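Local coordinates for protein putative phosphoenolpyruvate-dependent sugar phosphotransferase system (PTS) permease (Klebsiella pneumoniae subsp. pneumoniae, PDB 3MTQ) that probably acts as the IIA component of a mannose-type, phosphoenolpyruvate-dependent phosphotransferase system, relaying a phosphoryl group towards an imported sugar, at residues S141-C145 with N146-A150; F26-G30 with S31-G35; G109-L112 with P113-I116. All coordinates share one frame; numbering follows the deposited sequence.

Contact 1 of 3, residues S141-C145 with N146-A150; sequences SIQYC and NQTIA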
loop_
_atom_site.group_PDB
_atom_site.type_symbol
_atom_site.label_atom_id
_atom_site.label_comp_id
_atom_site.label_asym_id
_atom_site.label_seq_id
_atom_site.Cartn_x
_atom_site.Cartn_y
_atom_site.Cartn_z
ATOM N N SER A 141 -10.804 -1.605 6.170
ATOM C CA SER A 141 -10.763 -2.003 4.757
ATOM C C SER A 141 -9.707 -3.073 4.329
ATOM O O SER A 141 -9.851 -3.727 3.272
ATOM C CB SER A 141 -10.473 -0.743 3.941
ATOM O OG SER A 141 -10.524 -1.028 2.570
ATOM N N ILE A 142 -8.613 -3.157 5.091
ATOM C CA ILE A 142 -7.554 -4.154 4.895
ATOM C C ILE A 142 -8.044 -5.478 5.503
ATOM O O ILE A 142 -8.212 -5.587 6.717
ATOM C CB ILE A 142 -6.245 -3.645 5.559
ATOM C CG1 ILE A 142 -5.749 -2.386 4.796
ATOM C CG2 ILE A 142 -5.182 -4.702 5.585
ATOM C CD1 ILE A 142 -4.805 -1.504 5.572
ATOM N N GLN A 143 -8.303 -6.478 4.673
ATOM C CA GLN A 143 -9.065 -7.636 5.166
ATOM C C GLN A 143 -8.804 -8.891 4.380
ATOM O O GLN A 143 -8.302 -8.827 3.244
ATOM C CB GLN A 143 -10.561 -7.310 5.135
ATOM C CG GLN A 143 -11.151 -7.112 3.741
ATOM C CD GLN A 143 -12.483 -6.452 3.749
ATOM O OE1 GLN A 143 -12.592 -5.210 3.780
ATOM N NE2 GLN A 143 -13.522 -7.257 3.729
ATOM N N TYR A 144 -9.156 -10.016 4.991
ATOM C CA TYR A 144 -9.068 -11.322 4.370
ATOM C C TYR A 144 -10.451 -11.599 3.735
ATOM O O TYR A 144 -11.401 -11.978 4.398
ATOM C CB TYR A 144 -8.705 -12.392 5.389
ATOM C CG TYR A 144 -8.452 -13.805 4.880
ATOM C CD1 TYR A 144 -8.184 -14.116 3.513
ATOM C CD2 TYR A 144 -8.385 -14.838 5.773
ATOM C CE1 TYR A 144 -7.937 -15.417 3.129
ATOM C CE2 TYR A 144 -8.156 -16.114 5.387
ATOM C CZ TYR A 144 -7.896 -16.422 4.088
ATOM O OH TYR A 144 -7.643 -17.736 3.828
ATOM N N CYS A 145 -10.583 -11.395 2.440
ATOM C CA CYS A 145 -11.901 -11.507 1.827
ATOM C C CYS A 145 -12.628 -12.874 1.931
ATOM O O CYS A 145 -13.870 -12.888 1.861
ATOM C CB CYS A 145 -11.864 -11.035 0.353
ATOM S SG CYS A 145 -11.569 -9.300 0.252
ATOM N N ASN A 146 -11.885 -13.988 2.063
ATOM C CA ASN A 146 -12.480 -15.308 2.097
ATOM C C ASN A 146 -13.322 -15.344 3.367
ATOM O O ASN A 146 -14.297 -16.081 3.434
ATOM C CB ASN A 146 -11.463 -16.441 2.209
ATOM C CG ASN A 146 -10.621 -16.574 0.971
ATOM O OD1 ASN A 146 -10.053 -15.592 0.542
ATOM N ND2 ASN A 146 -10.543 -17.789 0.411
ATOM N N GLN A 147 -12.953 -14.518 4.314
ATOM C CA GLN A 147 -13.659 -14.564 5.649
ATOM C C GLN A 147 -14.728 -13.463 5.703
ATOM O O GLN A 147 -15.892 -13.718 6.090
ATOM C CB GLN A 147 -12.663 -14.402 6.767
ATOM C CG GLN A 147 -11.725 -15.569 6.890
ATOM C CD GLN A 147 -10.913 -15.597 8.178
ATOM O OE1 GLN A 147 -10.734 -14.584 8.837
ATOM N NE2 GLN A 147 -10.341 -16.741 8.476
ATOM N N THR A 148 -14.374 -12.260 5.257
ATOM C CA THR A 148 -15.321 -11.129 5.303
ATOM C C THR A 148 -16.493 -11.274 4.314
ATOM O O THR A 148 -17.635 -10.957 4.661
ATOM C CB THR A 148 -14.649 -9.761 5.093
ATOM O OG1 THR A 148 -13.932 -9.744 3.831
ATOM C CG2 THR A 148 -13.700 -9.421 6.231
ATOM N N ILE A 149 -16.206 -11.682 3.071
ATOM C CA ILE A 149 -17.260 -11.893 2.100
ATOM C C ILE A 149 -18.161 -13.055 2.502
ATOM O O ILE A 149 -19.383 -12.910 2.442
ATOM C CB ILE A 149 -16.726 -11.990 0.650
ATOM C CG1 ILE A 149 -16.152 -10.615 0.312
ATOM C CG2 ILE A 149 -17.854 -12.470 -0.308
ATOM C CD1 ILE A 149 -15.775 -10.377 -1.153
ATOM N N ALA A 150 -17.563 -14.163 2.955
ATOM C CA ALA A 150 -18.295 -15.307 3.508
ATOM C C ALA A 150 -19.301 -14.923 4.606
ATOM O O ALA A 150 -20.446 -15.424 4.621
ATOM C CB ALA A 150 -17.328 -16.345 4.070
#
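Y144, which ends strand 143-144 and is the N-cap of helix 145-152, turns its carbonyl into the first helical turn, where Y144 O accepts from Q147 N at 3.0 Å and from T148 N at 3.1 Å. The next bond of the helix follows at once, I149 N to C145 O at 2.9 Å. T148 adds a side-chain contribution: its hydroxyl is set between the backbone N and the carbonyl carbon (chi1 57°), which brings T148 OG1 to Y144 O, a weak hydrogen bond at 3.4 Å.

The Y144 ring is the centre of the side-chain packing. N146 lies over one of its faces, with N146 CB 4.2 Å from the ring centroid and 27° off the normal, a CH-pi contact. The N146 amide is inclined by 34° to the ring, and N146 OD1 lies 3.3 Å from Y144 CE1. Q147 comes in obliquely at the CD2 side, where its CG and CD each approach Y144 CD2 to 3.6 Å. One turn along the helix, C145 CB meets I149 CD1 at 4.2 Å.

The polar ends of Y144 and N146 are bound by the second subunit. Y144 OH bonds to H105 ND1 of that subunit, while N146 donates through ND2 to F104 O and accepts through OD1 from L106 N of the same neighbour. Q143 and Y144 also pair antiparallel with a strand of the second subunit, carrying the sheet across the interface.

The division of labour is therefore clear: main-chain bonds of the cap fix the local turn, and N146, with both ends of its amide satisfied by backbone of the partner, presses against the ring of Y144 and ties this C-terminal arm to the edge of the other subunit's sheet.

Contact 2 of 3, residues F26-G30 with S31-G35; sequences FASHG and SFANG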
loop_
_atom_site.group_PDB
_atom_site.type_symbol
_atom_site.label_atom_id
_atom_site.label_comp_id
_atom_site.label_asym_id
_atom_site.label_seq_id
_atom_site.Cartn_x
_atom_site.Cartn_y
_atom_site.Cartn_z
ATOM N N PHE A 26 4.193 11.103 -0.337
ATOM C CA PHE A 26 4.288 9.651 -0.311
ATOM C C PHE A 26 5.746 9.340 -0.422
ATOM O O PHE A 26 6.438 9.781 -1.396
ATOM C CB PHE A 26 3.564 8.924 -1.452
ATOM C CG PHE A 26 2.070 9.153 -1.540
ATOM C CD1 PHE A 26 1.333 9.772 -0.523
ATOM C CD2 PHE A 26 1.394 8.679 -2.660
ATOM C CE1 PHE A 26 -0.039 9.966 -0.673
ATOM C CE2 PHE A 26 0.027 8.851 -2.792
ATOM C CZ PHE A 26 -0.684 9.495 -1.808
ATOM N N ALA A 27 6.248 8.604 0.569
ATOM C CA ALA A 27 7.658 8.256 0.626
ATOM C C ALA A 27 7.894 6.751 0.722
ATOM O O ALA A 27 7.367 6.063 1.585
ATOM C CB ALA A 27 8.374 9.002 1.727
ATOM N N SER A 28 8.658 6.222 -0.214
ATOM C CA SER A 28 8.865 4.755 -0.267
ATOM C C SER A 28 10.265 4.329 -0.687
ATOM O O SER A 28 11.000 5.089 -1.342
ATOM C CB SER A 28 7.823 4.113 -1.204
ATOM O OG SER A 28 8.118 4.439 -2.590
ATOM N N HIS A 29 10.603 3.088 -0.314
ATOM C CA HIS A 29 11.688 2.342 -0.960
ATOM C C HIS A 29 11.245 2.115 -2.388
ATOM O O HIS A 29 10.218 1.552 -2.679
ATOM C CB HIS A 29 11.935 0.980 -0.284
ATOM C CG HIS A 29 12.430 1.054 1.131
ATOM N ND1 HIS A 29 11.595 1.311 2.202
ATOM C CD2 HIS A 29 13.652 0.805 1.655
ATOM C CE1 HIS A 29 12.300 1.276 3.319
ATOM N NE2 HIS A 29 13.546 0.946 3.020
ATOM N N GLY A 30 12.006 2.583 -3.373
ATOM C CA GLY A 30 11.589 2.279 -4.709
ATOM C C GLY A 30 10.368 3.045 -5.183
ATOM O O GLY A 30 9.935 4.029 -4.567
ATOM N N SER A 31 9.783 2.563 -6.270
ATOM C CA SER A 31 8.773 3.306 -7.016
ATOM C C SER A 31 7.333 3.154 -6.520
ATOM O O SER A 31 6.391 3.715 -7.091
ATOM C CB SER A 31 8.858 2.924 -8.486
ATOM O OG SER A 31 8.676 1.533 -8.680
ATOM N N PHE A 32 7.161 2.429 -5.406
ATOM C CA PHE A 32 5.877 2.285 -4.803
ATOM C C PHE A 32 5.124 3.593 -4.740
ATOM O O PHE A 32 4.006 3.614 -5.212
ATOM C CB PHE A 32 6.127 1.686 -3.436
ATOM C CG PHE A 32 4.925 1.543 -2.517
ATOM C CD1 PHE A 32 3.600 1.715 -2.887
ATOM C CD2 PHE A 32 5.207 1.205 -1.235
ATOM C CE1 PHE A 32 2.557 1.541 -1.893
ATOM C CE2 PHE A 32 4.187 0.994 -0.264
ATOM C CZ PHE A 32 2.894 1.173 -0.623
ATOM N N ALA A 33 5.736 4.644 -4.191
ATOM C CA ALA A 33 5.061 5.938 -3.981
ATOM C C ALA A 33 4.412 6.477 -5.306
ATOM O O ALA A 33 3.289 6.961 -5.363
ATOM C CB ALA A 33 6.028 6.953 -3.292
ATOM N N ASN A 34 5.163 6.410 -6.420
ATOM C CA ASN A 34 4.620 6.750 -7.702
ATOM C C ASN A 34 3.494 5.874 -8.212
ATOM O O ASN A 34 2.483 6.362 -8.727
ATOM C CB ASN A 34 5.771 6.781 -8.708
ATOM C CG ASN A 34 6.483 8.086 -8.662
ATOM O OD1 ASN A 34 5.865 9.095 -8.308
ATOM N ND2 ASN A 34 7.756 8.112 -9.083
ATOM N N GLY A 35 3.649 4.562 -8.045
ATOM C CA GLY A 35 2.618 3.610 -8.428
ATOM C C GLY A 35 1.301 3.838 -7.660
ATOM O O GLY A 35 0.231 3.789 -8.254
#
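S28 OG meets A33 N at 2.9 Å across the tight turn that joins strand 22-29 to helix 32-44, the first strand-to-helix step of a beta-alpha-beta unit in the parallel sheet. The bond is moderately straight (153°), and the same hydroxyl donates to G30 O at 2.7 Å, so OG accepts from the helix and gives to the loop at once. Its position between the backbone N and the carbonyl carbon (chi1 72°) turns it towards the beginning of the helix, where it bridges strand, turn and first helical turn.

A33 fits closely against this arrangement. Its CB lies 3.3 Å from S28 OG and 3.4 Å from F26 O, with F26 CB at 3.7 Å, so the methyl sits against one backbone oxygen and two side-chain atoms of the strand. F26 also presents its ring edge to the helix: A33 O lies near the ring plane, 3.7 Å from F26 CD2. The other neighbour is F32, whose CB stands 3.7 Å from S28 CB, while the near side of its ring rests obliquely on that same carbon, F32 CD2 to S28 CB at 3.9 Å. G30, at a positive phi of 73°, reverses the chain between the two elements.

A second shell holds the turn from outside. The F32 ring also meets F32 of the second subunit, with the two planes about parallel. H29 O accepts from S39 OG, and S31 N donates to N38 OD1, both of the second subunit. The turn is thus fixed partly by the dimer. Within the same chain, the H29 imidazole is tied by a hydrogen bond between H29 ND1 and D85 OD2.

Contact 3 of 3, residues G109-L112 with P113-I116; sequences GLNL and PLII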
loop_
_atom_site.group_PDB
_atom_site.type_symbol
_atom_site.label_atom_id
_atom_site.label_comp_id
_atom_site.label_asym_id
_atom_site.label_seq_id
_atom_site.Cartn_x
_atom_site.Cartn_y
_atom_site.Cartn_z
ATOM N N GLY A 109 2.939 3.318 6.674
ATOM C CA GLY A 109 2.109 2.223 6.101
ATOM C C GLY A 109 1.211 2.636 4.950
ATOM O O GLY A 109 0.030 2.324 4.891
ATOM N N LEU A 110 1.793 3.283 3.953
ATOM C CA LEU A 110 1.077 3.624 2.766
ATOM C C LEU A 110 0.183 2.535 2.227
ATOM O O LEU A 110 0.579 1.368 2.123
ATOM C CB LEU A 110 2.074 3.920 1.638
ATOM C CG LEU A 110 2.677 5.261 1.378
ATOM C CD1 LEU A 110 3.586 5.019 0.187
ATOM C CD2 LEU A 110 1.631 6.319 1.042
ATOM N N ASN A 111 -1.022 2.936 1.843
ATOM C CA ASN A 111 -2.006 2.047 1.263
ATOM C C ASN A 111 -3.106 2.880 0.666
ATOM O O ASN A 111 -3.248 4.060 0.980
ATOM C CB ASN A 111 -2.558 1.038 2.335
ATOM C CG ASN A 111 -3.413 1.698 3.390
ATOM O OD1 ASN A 111 -4.612 1.964 3.176
ATOM N ND2 ASN A 111 -2.829 1.933 4.569
ATOM N N LEU A 112 -3.823 2.307 -0.266
ATOM C CA LEU A 112 -4.813 3.028 -1.036
ATOM C C LEU A 112 -6.026 3.445 -0.220
ATOM O O LEU A 112 -6.453 4.598 -0.245
ATOM C CB LEU A 112 -5.261 2.202 -2.237
ATOM C CG LEU A 112 -6.131 2.892 -3.295
ATOM C CD1 LEU A 112 -5.746 4.360 -3.706
ATOM C CD2 LEU A 112 -6.273 1.971 -4.547
ATOM N N PRO A 113 -6.568 2.516 0.548
ATOM C CA PRO A 113 -7.749 3.007 1.250
ATOM C C PRO A 113 -7.434 4.239 2.096
ATOM O O PRO A 113 -8.247 5.179 2.166
ATOM C CB PRO A 113 -8.149 1.832 2.163
ATOM C CG PRO A 113 -7.228 0.673 1.850
ATOM C CD PRO A 113 -6.346 1.069 0.640
ATOM N N LEU A 114 -6.298 4.248 2.779
ATOM C CA LEU A 114 -5.886 5.399 3.621
ATOM C C LEU A 114 -5.869 6.713 2.889
ATOM O O LEU A 114 -6.455 7.721 3.312
ATOM C CB LEU A 114 -4.529 5.149 4.259
ATOM C CG LEU A 114 -3.896 6.303 5.027
ATOM C CD1 LEU A 114 -4.762 6.610 6.264
ATOM C CD2 LEU A 114 -2.479 5.924 5.425
ATOM N N ILE A 115 -5.204 6.713 1.738
ATOM C CA ILE A 115 -5.186 7.883 0.920
ATOM C C ILE A 115 -6.559 8.361 0.414
ATOM O O ILE A 115 -6.868 9.551 0.483
ATOM C CB ILE A 115 -4.186 7.669 -0.258
ATOM C CG1 ILE A 115 -2.836 7.247 0.291
ATOM C CG2 ILE A 115 -4.116 8.962 -1.047
ATOM C CD1 ILE A 115 -2.347 8.111 1.410
ATOM N N ILE A 116 -7.406 7.449 -0.027
ATOM C CA ILE A 116 -8.758 7.784 -0.459
ATOM C C ILE A 116 -9.584 8.421 0.685
ATOM O O ILE A 116 -10.280 9.439 0.501
ATOM C CB ILE A 116 -9.481 6.541 -1.006
ATOM C CG1 ILE A 116 -8.827 6.100 -2.327
ATOM C CG2 ILE A 116 -10.943 6.848 -1.271
ATOM C CD1 ILE A 116 -8.641 7.257 -3.269
#
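N111 OD1 accepts from L114 N at 2.9 Å, with the N-H pointing well at the oxygen (163°), which makes N111 the N-cap of helix 112-120 in the turn that follows strand 104-108. The donor stands above the plane of the amide carbonyl instead of within it. The other end of the same amide is held too: N111 ND2 donates to G109 O at 2.9 Å, nearly in line with that carbonyl. Gripped from the loop behind and the helix ahead, the amide has its rotation fixed, and its acceptor is set at the N terminus where the positive end of the helix probably favours it.

The torsion behind this is a chi1 of 69°, which sets CG between the backbone N and the carbonyl carbon and swings the amide over the first turn. P113 passes it at about a right angle, with P113 CD 3.2 Å from N111 OD1; having no N-H, the proline takes no part in the capping. L114 also crosses the amide at roughly a right angle, its CB packing 3.4 Å from N111 OD1.

The cap is enclosed by both chains: N111 itself touches A138 of helix 127-141 and L110 of the second subunit. Around it, L110 and I115 pack on I83 of the neighbouring strand, and L114 lies on A134 and A138; from the second subunit, D85 packs on L112 and P113. Regular helical bonding sets in behind the cap. I115 N reaches N111 O only weakly at 3.4 Å, whereas the next bond, from I116 N to L112 O, measures 3.0 Å and is almost linear.

In the fold
From the N terminus, contact 2 comes first, closing the turn from strand 22-29 into helix 32-44; contact 3 follows at the turn from strand 104-108 into helix 112-120, and contact 1 ends the series where the chain leaves helix 127-141 for the C-terminal helix. All three are local, so none nests within or crosses another. Contacts 2 and 3 lie 12 Å apart between centres and pack directly, F26 CZ against I115 CG2 at 3.6 Å, within the domain core. Contact 1, about 17 Å from contact 3 between centres, touches it through S141 and P113. Each of the three also meets the second subunit.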